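Local coordinates for protein aminotransferase class-III (Sphaerobacter thermophilus DSM 20745, PDB 6K8H) that belongs to the class-III aminotransferase family and holds (5-hydroxy-4,6-dimethylpyridin-3-yl)methyl dihydrogen phosphate in a pocket shared between two subunits, at residues T274-K282 against A292-M300; Y370-L378 against I413-L421. All blocks are in the same frame, centred on the assembly; numbering follows the deposited sequence.

How the contacts relate
Both contacts are buried pairings of antiparallel strands, set on opposite sides of the chain's centre, with their own centres about 26 Å apart. They do not touch; their nearest atoms are about 8 Å apart. Contact 1 joins neighbouring strands of the seven-stranded sheet and ends at Lys282, which carries the bound ligand. Contact 2 joins two strands of a separate three-stranded sheet that follows later in the chain. The side chains of contact 1 are mostly aliphatic or sulfur-containing, with a water at its Asp276 end. Those of contact 2 include three rings, two of them packed against backbone or CB atoms. The side chain of Phe418 in contact 2 lies about 8 Å from a bound ligand.

Contact 1 (T274-K282 against A292-M300); sequences TPDLTAMGK and AVGGSAEVM. With PLR ((5-hydroxy-4,6-dimethylpyridin-3-yl)methyl dihydrogen phosphate), chain D.
Leu277 leans across Gly295 to reach the short helix 297-300. Its CD2 lies 3.9 Å from Val299 CG1 and 3.7 Å from Met300 SD, and its side chain runs obliquely to both. The CG of Leu277 is anti to the carbonyl carbon (chi1 -64°), which carries both methyls toward the helix. Gly295 has no side chain, and Leu277 CD2 comes to 4.2 Å from its CA. The thioether of Met280 folds back on the other face of the sheet. A bend at chi3 (-89°) sets its CE 4.0 Å from Ala292 CB and 3.9 Å from Gly294 N. The two strands form an antiparallel hairpin in the large mixed sheet of the PLP-dependent aminotransferase fold. Thr278 N donates to Gly294 O at 2.8 Å, and Met280 and Ala292 exchange a pair of bonds. Helix 127-142 packs on the face bearing Leu277, Ala279 and Val293. At the helix start, Ser296 OG caps Val299 N at 3.2 Å, and a water links this hydroxyl to Asp276 OD1. Asp276 OD2 forms a salt bridge with Arg242 and accepts a hydrogen bond from Leu252 N. Where strand 277-281 runs out into the connection to strand 291-295, Lys282 NZ is covalently bound to C4A of the ligand.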
loop_
_atom_site.group_PDB
_atom_site.type_symbol
_atom_site.label_atom_id
_atom_site.label_comp_id
_atom_site.label_asym_id
_atom_site.label_seq_id
_atom_site.Cartn_x
_atom_site.Cartn_y
_atom_site.Cartn_z
ATOM N N THR B 274 6.604 2.650 26.073
ATOM C CA THR B 274 7.085 3.470 24.968
ATOM C C THR B 274 7.792 2.582 23.955
ATOM O O THR B 274 8.939 2.174 24.200
ATOM C CB THR B 274 8.048 4.548 25.477
ATOM O OG1 THR B 274 7.454 5.261 26.573
ATOM C CG2 THR B 274 8.412 5.519 24.360
ATOM N N PRO B 275 7.187 2.277 22.813
ATOM C CA PRO B 275 7.882 1.477 21.803
ATOM C C PRO B 275 8.923 2.328 21.086
ATOM O O PRO B 275 8.959 3.554 21.207
ATOM C CB PRO B 275 6.768 1.036 20.846
ATOM C CG PRO B 275 5.694 2.101 21.006
ATOM C CD PRO B 275 5.800 2.597 22.430
ATOM N N ASP B 276 9.781 1.649 20.333
ATOM C CA ASP B 276 10.749 2.362 19.510
ATOM C C ASP B 276 10.108 2.839 18.217
ATOM O O ASP B 276 10.398 3.949 17.744
ATOM C CB ASP B 276 11.951 1.458 19.238
ATOM C CG ASP B 276 12.614 0.991 20.529
ATOM O OD1 ASP B 276 13.099 1.860 21.294
ATOM O OD2 ASP B 276 12.618 -0.231 20.790
ATOM N N LEU B 277 9.236 2.013 17.642
ATOM C CA LEU B 277 8.467 2.370 16.459
ATOM C C LEU B 277 7.016 1.980 16.668
ATOM O O LEU B 277 6.697 1.080 17.447
ATOM C CB LEU B 277 8.978 1.678 15.182
ATOM C CG LEU B 277 10.395 2.018 14.708
ATOM C CD1 LEU B 277 10.768 1.165 13.517
ATOM C CD2 LEU B 277 10.557 3.499 14.382
ATOM N N THR B 278 6.142 2.661 15.934
ATOM C CA THR B 278 4.721 2.358 15.866
ATOM C C THR B 278 4.290 2.376 14.404
ATOM O O THR B 278 4.617 3.314 13.668
ATOM C CB THR B 278 3.890 3.361 16.667
ATOM O OG1 THR B 278 4.355 3.416 18.019
ATOM C CG2 THR B 278 2.437 2.926 16.691
ATOM N N ALA B 279 3.578 1.326 13.991
ATOM C CA ALA B 279 2.873 1.271 12.719
ATOM C C ALA B 279 1.419 1.674 12.945
ATOM O O ALA B 279 0.810 1.295 13.949
ATOM C CB ALA B 279 2.942 -0.131 12.102
ATOM N N MET B 280 0.888 2.484 12.029
ATOM C CA MET B 280 -0.452 3.046 12.125
ATOM C C MET B 280 -1.085 3.025 10.745
ATOM O O MET B 280 -0.404 2.871 9.727
ATOM C CB MET B 280 -0.420 4.492 12.656
ATOM C CG MET B 280 0.292 4.655 13.986
ATOM S SD MET B 280 0.841 6.354 14.286
ATOM C CE MET B 280 2.473 6.320 13.521
ATOM N N GLY B 281 -2.393 3.231 10.719
ATOM C CA GLY B 281 -3.154 3.296 9.485
ATOM C C GLY B 281 -4.613 3.514 9.818
ATOM O O GLY B 281 -4.917 4.091 10.865
ATOM N N LYS B 282 -5.514 3.061 8.940
ATOM C CA LYS B 282 -6.959 3.104 9.167
ATOM C C LYS B 282 -7.464 4.505 9.545
ATOM O O LYS B 282 -7.606 5.366 8.658
ATOM C CB LYS B 282 -7.328 2.037 10.209
ATOM C CG LYS B 282 -7.077 0.601 9.685
ATOM C CD LYS B 282 -7.699 -0.494 10.553
ATOM C CE LYS B 282 -7.899 -1.826 9.778
ATOM N NZ LYS B 282 -6.672 -2.693 9.709
ATOM N N ALA B 292 1.298 4.697 8.330
ATOM C CA ALA B 292 2.353 5.564 8.837
ATOM C C ALA B 292 3.237 4.752 9.754
ATOM O O ALA B 292 2.760 3.871 10.461
ATOM C CB ALA B 292 1.792 6.782 9.595
ATOM N N VAL B 293 4.524 5.054 9.733
ATOM C CA VAL B 293 5.476 4.487 10.668
ATOM C C VAL B 293 6.145 5.659 11.370
ATOM O O VAL B 293 6.548 6.626 10.718
ATOM C CB VAL B 293 6.499 3.578 9.951
ATOM C CG1 VAL B 293 7.049 4.267 8.712
ATOM C CG2 VAL B 293 7.615 3.190 10.881
ATOM N N GLY B 294 6.204 5.606 12.698
ATOM C CA GLY B 294 6.829 6.699 13.415
ATOM C C GLY B 294 7.483 6.198 14.680
ATOM O O GLY B 294 7.257 5.071 15.122
ATOM N N GLY B 295 8.286 7.070 15.273
ATOM C CA GLY B 295 8.925 6.722 16.529
ATOM C C GLY B 295 10.033 7.694 16.878
ATOM O O GLY B 295 9.975 8.883 16.531
ATOM N N SER B 296 11.014 7.181 17.623
ATOM C CA SER B 296 12.160 7.988 18.013
ATOM C C SER B 296 12.896 8.502 16.781
ATOM O O SER B 296 13.010 7.799 15.763
ATOM C CB SER B 296 13.093 7.199 18.908
ATOM O OG SER B 296 13.699 6.120 18.211
ATOM N N ALA B 297 13.383 9.752 16.880
ATOM C CA ALA B 297 14.273 10.281 15.844
ATOM C C ALA B 297 15.501 9.400 15.663
ATOM O O ALA B 297 15.998 9.242 14.540
ATOM C CB ALA B 297 14.681 11.703 16.189
ATOM N N GLU B 298 15.952 8.761 16.746
ATOM C CA GLU B 298 17.114 7.882 16.673
ATOM C C GLU B 298 16.905 6.760 15.658
ATOM O O GLU B 298 17.755 6.526 14.790
ATOM C CB GLU B 298 17.428 7.320 18.063
ATOM C CG GLU B 298 18.375 6.130 18.089
ATOM C CD GLU B 298 19.846 6.493 17.854
ATOM O OE1 GLU B 298 20.165 7.700 17.743
ATOM O OE2 GLU B 298 20.685 5.560 17.777
ATOM N N VAL B 299 15.779 6.049 15.746
ATOM C CA VAL B 299 15.567 4.937 14.828
ATOM C C VAL B 299 15.090 5.438 13.472
ATOM O O VAL B 299 15.546 4.961 12.426
ATOM C CB VAL B 299 14.585 3.912 15.431
ATOM C CG1 VAL B 299 14.352 2.772 14.457
ATOM C CG2 VAL B 299 15.096 3.392 16.769
ATOM N N MET B 300 14.192 6.423 13.462
ATOM C CA MET B 300 13.690 6.928 12.194
ATOM C C MET B 300 14.784 7.557 11.339
ATOM O O MET B 300 14.567 7.747 10.140
ATOM C CB MET B 300 12.557 7.929 12.442
ATOM C CG MET B 300 11.309 7.306 13.071
ATOM S SD MET B 300 10.429 6.275 11.894
ATOM C CE MET B 300 9.902 7.555 10.750
HETATM N N1 PLR D . -2.086 -4.319 11.393
HETATM C C2 PLR D . -3.258 -4.498 11.992
HETATM C C2A PLR D . -3.294 -4.720 13.468
HETATM C C3 PLR D . -4.445 -4.457 11.247
HETATM O O3 PLR D . -5.617 -4.632 11.890
HETATM C C4 PLR D . -4.387 -4.236 9.857
HETATM C C4A PLR D . -5.620 -4.184 9.070
HETATM C C5 PLR D . -3.137 -4.043 9.259
HETATM C C6 PLR D . -2.030 -4.113 10.061
HETATM C C5A PLR D . -2.995 -3.827 7.776
HETATM O O4P PLR D . -3.488 -2.542 7.288
HETATM P P PLR D . -3.991 -2.420 5.765
HETATM O O1P PLR D . -2.854 -2.922 4.935
HETATM O O2P PLR D . -5.191 -3.287 5.654
HETATM O O3P PLR D . -4.300 -0.977 5.531
HETATM O O HOH W 1 14.519 3.913 20.103
HETATM O O HOH W 2 6.615 4.612 18.334
#

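Contact 2 (Y370-L378 against I413-L421); sequences YGSLFHIHL and ITPALFGCL
Strands 373-377 and 418-420 run antiparallel, with axes 4.8 Å apart at closest approach and an angle of 153° between their directions. They are neighbours in a three-stranded antiparallel sheet, with 373-377 in the middle and strand 366-370 on its other side. Phe374 and Gly419 form the hydrogen-bonded pair. Gly419 N donates to Phe374 O (2.9 Å), and Phe374 N to Gly419 O. The bonds continue on either side of this pair, from Leu421 N to Ser372 O and from Ile376 N to Leu417 O. Phe374 CG sits between its backbone N and carbonyl carbon (chi1 65°), which folds the ring over Gly419. Gly419 CA makes a CH-pi contact with the ring face, 4.0 Å from the centroid. Phe374 CZ lies 3.7 Å from Gly419 CA. Ile413 comes from the opposite direction to bring CD1 to Phe374 CE1, and Phe433 meets the same ring edge-to-face. On the other side of the sheet, Leu373 CD2 touches both Cys420 CB and Phe418 CZ, crossing Phe418 obliquely. Phe418 CB lies over one face of the His375 ring in a CH-pi contact, offset toward its rim, and His377 CE1 over the opposite face. His375 ND1 donates to Ile376 O from above the carbonyl plane, which restrains the ring's rotation. A water bridges that same Ile376 O, at 2.6 Å, to Ala416 O, at 2.9 Å.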
loop_
_atom_site.group_PDB
_atom_site.type_symbol
_atom_site.label_atom_id
_atom_site.label_comp_id
_atom_site.label_asym_id
_atom_site.label_seq_id
_atom_site.Cartn_x
_atom_site.Cartn_y
_atom_site.Cartn_z
ATOM N N TYR B 370 -12.196 -2.057 24.809
ATOM C CA TYR B 370 -11.610 -0.848 25.371
ATOM C C TYR B 370 -11.986 0.324 24.474
ATOM O O TYR B 370 -12.033 0.178 23.251
ATOM C CB TYR B 370 -10.082 -0.958 25.499
ATOM C CG TYR B 370 -9.519 0.183 26.321
ATOM C CD1 TYR B 370 -9.276 1.427 25.745
ATOM C CD2 TYR B 370 -9.287 0.031 27.682
ATOM C CE1 TYR B 370 -8.801 2.480 26.501
ATOM C CE2 TYR B 370 -8.807 1.077 28.449
ATOM C CZ TYR B 370 -8.573 2.295 27.856
ATOM O OH TYR B 370 -8.106 3.331 28.620
ATOM N N GLY B 371 -12.245 1.481 25.080
ATOM C CA GLY B 371 -12.692 2.614 24.287
ATOM C C GLY B 371 -13.887 2.205 23.438
ATOM O O GLY B 371 -14.853 1.621 23.939
ATOM N N SER B 372 -13.793 2.419 22.123
ATOM C CA SER B 372 -14.897 2.141 21.210
ATOM C C SER B 372 -14.747 0.812 20.475
ATOM O O SER B 372 -15.417 0.601 19.456
ATOM C CB SER B 372 -15.040 3.276 20.191
ATOM O OG SER B 372 -13.813 3.501 19.529
ATOM N N LEU B 373 -13.905 -0.092 20.974
ATOM C CA LEU B 373 -13.724 -1.417 20.396
ATOM C C LEU B 373 -14.274 -2.468 21.351
ATOM O O LEU B 373 -14.073 -2.373 22.567
ATOM C CB LEU B 373 -12.239 -1.697 20.130
ATOM C CG LEU B 373 -11.501 -0.761 19.170
ATOM C CD1 LEU B 373 -10.002 -1.011 19.249
ATOM C CD2 LEU B 373 -11.991 -0.985 17.762
ATOM N N PHE B 374 -14.941 -3.483 20.806
ATOM C CA PHE B 374 -15.490 -4.542 21.648
ATOM C C PHE B 374 -15.482 -5.866 20.892
ATOM O O PHE B 374 -15.468 -5.905 19.657
ATOM C CB PHE B 374 -16.904 -4.193 22.133
ATOM C CG PHE B 374 -17.923 -4.108 21.029
ATOM C CD1 PHE B 374 -18.609 -5.239 20.617
ATOM C CD2 PHE B 374 -18.200 -2.901 20.411
ATOM C CE1 PHE B 374 -19.537 -5.172 19.605
ATOM C CE2 PHE B 374 -19.127 -2.824 19.405
ATOM C CZ PHE B 374 -19.797 -3.954 18.997
ATOM N N HIS B 375 -15.518 -6.955 21.657
ATOM C CA HIS B 375 -15.514 -8.318 21.119
ATOM C C HIS B 375 -16.422 -9.169 22.000
ATOM O O HIS B 375 -16.171 -9.296 23.207
ATOM C CB HIS B 375 -14.086 -8.893 21.094
ATOM C CG HIS B 375 -13.875 -9.995 20.095
ATOM N ND1 HIS B 375 -14.781 -11.017 19.901
ATOM C CD2 HIS B 375 -12.848 -10.239 19.245
ATOM C CE1 HIS B 375 -14.326 -11.842 18.973
ATOM N NE2 HIS B 375 -13.158 -11.388 18.550
ATOM N N ILE B 376 -17.492 -9.728 21.405
ATOM C CA ILE B 376 -18.385 -10.655 22.100
ATOM C C ILE B 376 -17.823 -12.066 21.980
ATOM O O ILE B 376 -17.335 -12.469 20.920
ATOM C CB ILE B 376 -19.815 -10.588 21.537
ATOM C CG1 ILE B 376 -20.299 -9.138 21.435
ATOM C CG2 ILE B 376 -20.760 -11.403 22.411
ATOM C CD1 ILE B 376 -21.669 -9.005 20.764
ATOM N N HIS B 377 -17.876 -12.815 23.073
ATOM C CA HIS B 377 -17.414 -14.191 23.127
ATOM C C HIS B 377 -18.530 -15.051 23.687
ATOM O O HIS B 377 -19.129 -14.693 24.708
ATOM C CB HIS B 377 -16.184 -14.302 24.020
ATOM C CG HIS B 377 -15.090 -13.345 23.659
ATOM N ND1 HIS B 377 -14.233 -13.562 22.601
ATOM C CD2 HIS B 377 -14.708 -12.174 24.220
ATOM C CE1 HIS B 377 -13.363 -12.568 22.529
ATOM N NE2 HIS B 377 -13.635 -11.708 23.496
ATOM N N LEU B 378 -18.796 -16.185 23.037
ATOM C CA LEU B 378 -19.846 -17.104 23.482
ATOM C C LEU B 378 -19.266 -18.291 24.242
ATOM O O LEU B 378 -19.709 -19.438 24.104
ATOM C CB LEU B 378 -20.701 -17.547 22.300
ATOM C CG LEU B 378 -21.316 -16.316 21.624
ATOM C CD1 LEU B 378 -22.335 -16.711 20.575
ATOM C CD2 LEU B 378 -21.955 -15.379 22.650
ATOM N N ILE B 413 -21.963 -6.576 11.749
ATOM C CA ILE B 413 -20.802 -6.772 12.610
ATOM C C ILE B 413 -19.926 -7.830 11.946
ATOM O O ILE B 413 -20.362 -8.532 11.033
ATOM C CB ILE B 413 -21.190 -7.178 14.057
ATOM C CG1 ILE B 413 -20.019 -6.948 15.028
ATOM C CG2 ILE B 413 -21.722 -8.613 14.092
ATOM C CD1 ILE B 413 -20.434 -6.850 16.486
ATOM N N THR B 414 -18.660 -7.913 12.372
ATOM C CA THR B 414 -17.786 -8.923 11.791
ATOM C C THR B 414 -18.257 -10.327 12.161
ATOM O O THR B 414 -18.931 -10.525 13.178
ATOM C CB THR B 414 -16.335 -8.750 12.242
ATOM O OG1 THR B 414 -16.223 -9.005 13.649
ATOM C CG2 THR B 414 -15.817 -7.355 11.905
ATOM N N PRO B 415 -17.886 -11.328 11.362
ATOM C CA PRO B 415 -18.248 -12.711 11.714
ATOM C C PRO B 415 -17.765 -13.142 13.090
ATOM O O PRO B 415 -18.407 -13.993 13.712
ATOM C CB PRO B 415 -17.587 -13.533 10.606
ATOM C CG PRO B 415 -17.542 -12.593 9.432
ATOM C CD PRO B 415 -17.295 -11.227 10.011
ATOM N N ALA B 416 -16.668 -12.576 13.601
ATOM C CA ALA B 416 -16.201 -12.971 14.922
ATOM C C ALA B 416 -16.989 -12.304 16.043
ATOM O O ALA B 416 -16.804 -12.674 17.206
ATOM C CB ALA B 416 -14.703 -12.648 15.077
ATOM N N LEU B 417 -17.901 -11.382 15.708
ATOM C CA LEU B 417 -18.574 -10.506 16.669
ATOM C C LEU B 417 -17.579 -9.539 17.311
ATOM O O LEU B 417 -17.742 -9.118 18.461
ATOM C CB LEU B 417 -19.367 -11.293 17.731
ATOM C CG LEU B 417 -20.310 -12.374 17.186
ATOM C CD1 LEU B 417 -21.125 -13.014 18.294
ATOM C CD2 LEU B 417 -21.237 -11.846 16.084
ATOM N N PHE B 418 -16.621 -9.127 16.484
ATOM C CA PHE B 418 -15.698 -8.024 16.824
ATOM C C PHE B 418 -16.357 -6.786 16.210
ATOM O O PHE B 418 -16.751 -6.844 15.049
ATOM C CB PHE B 418 -14.321 -8.229 16.199
ATOM C CG PHE B 418 -13.486 -6.976 16.189
ATOM C CD1 PHE B 418 -13.009 -6.439 17.370
ATOM C CD2 PHE B 418 -13.197 -6.322 15.001
ATOM C CE1 PHE B 418 -12.238 -5.288 17.363
ATOM C CE2 PHE B 418 -12.432 -5.169 14.998
ATOM C CZ PHE B 418 -11.956 -4.653 16.179
ATOM N N GLY B 419 -16.483 -5.713 16.978
ATOM C CA GLY B 419 -17.146 -4.532 16.469
ATOM C C GLY B 419 -16.548 -3.251 17.014
ATOM O O GLY B 419 -15.734 -3.250 17.945
ATOM N N CYS B 420 -16.946 -2.149 16.387
ATOM C CA CYS B 420 -16.440 -0.829 16.741
ATOM C C CYS B 420 -17.565 0.195 16.632
ATOM O O CYS B 420 -18.468 0.084 15.796
ATOM C CB CYS B 420 -15.230 -0.421 15.889
ATOM S SG CYS B 420 -15.571 -0.308 14.116
ATOM N N LEU B 421 -17.502 1.199 17.490
ATOM C CA LEU B 421 -18.423 2.322 17.379
ATOM C C LEU B 421 -17.900 3.402 16.426
ATOM O O LEU B 421 -16.710 3.490 16.123
ATOM C CB LEU B 421 -18.677 2.940 18.753
ATOM C CG LEU B 421 -18.942 2.008 19.926
ATOM C CD1 LEU B 421 -19.032 2.817 21.221
ATOM C CD2 LEU B 421 -20.234 1.247 19.688
HETATM O O HOH W 3 -17.945 -14.373 19.245
#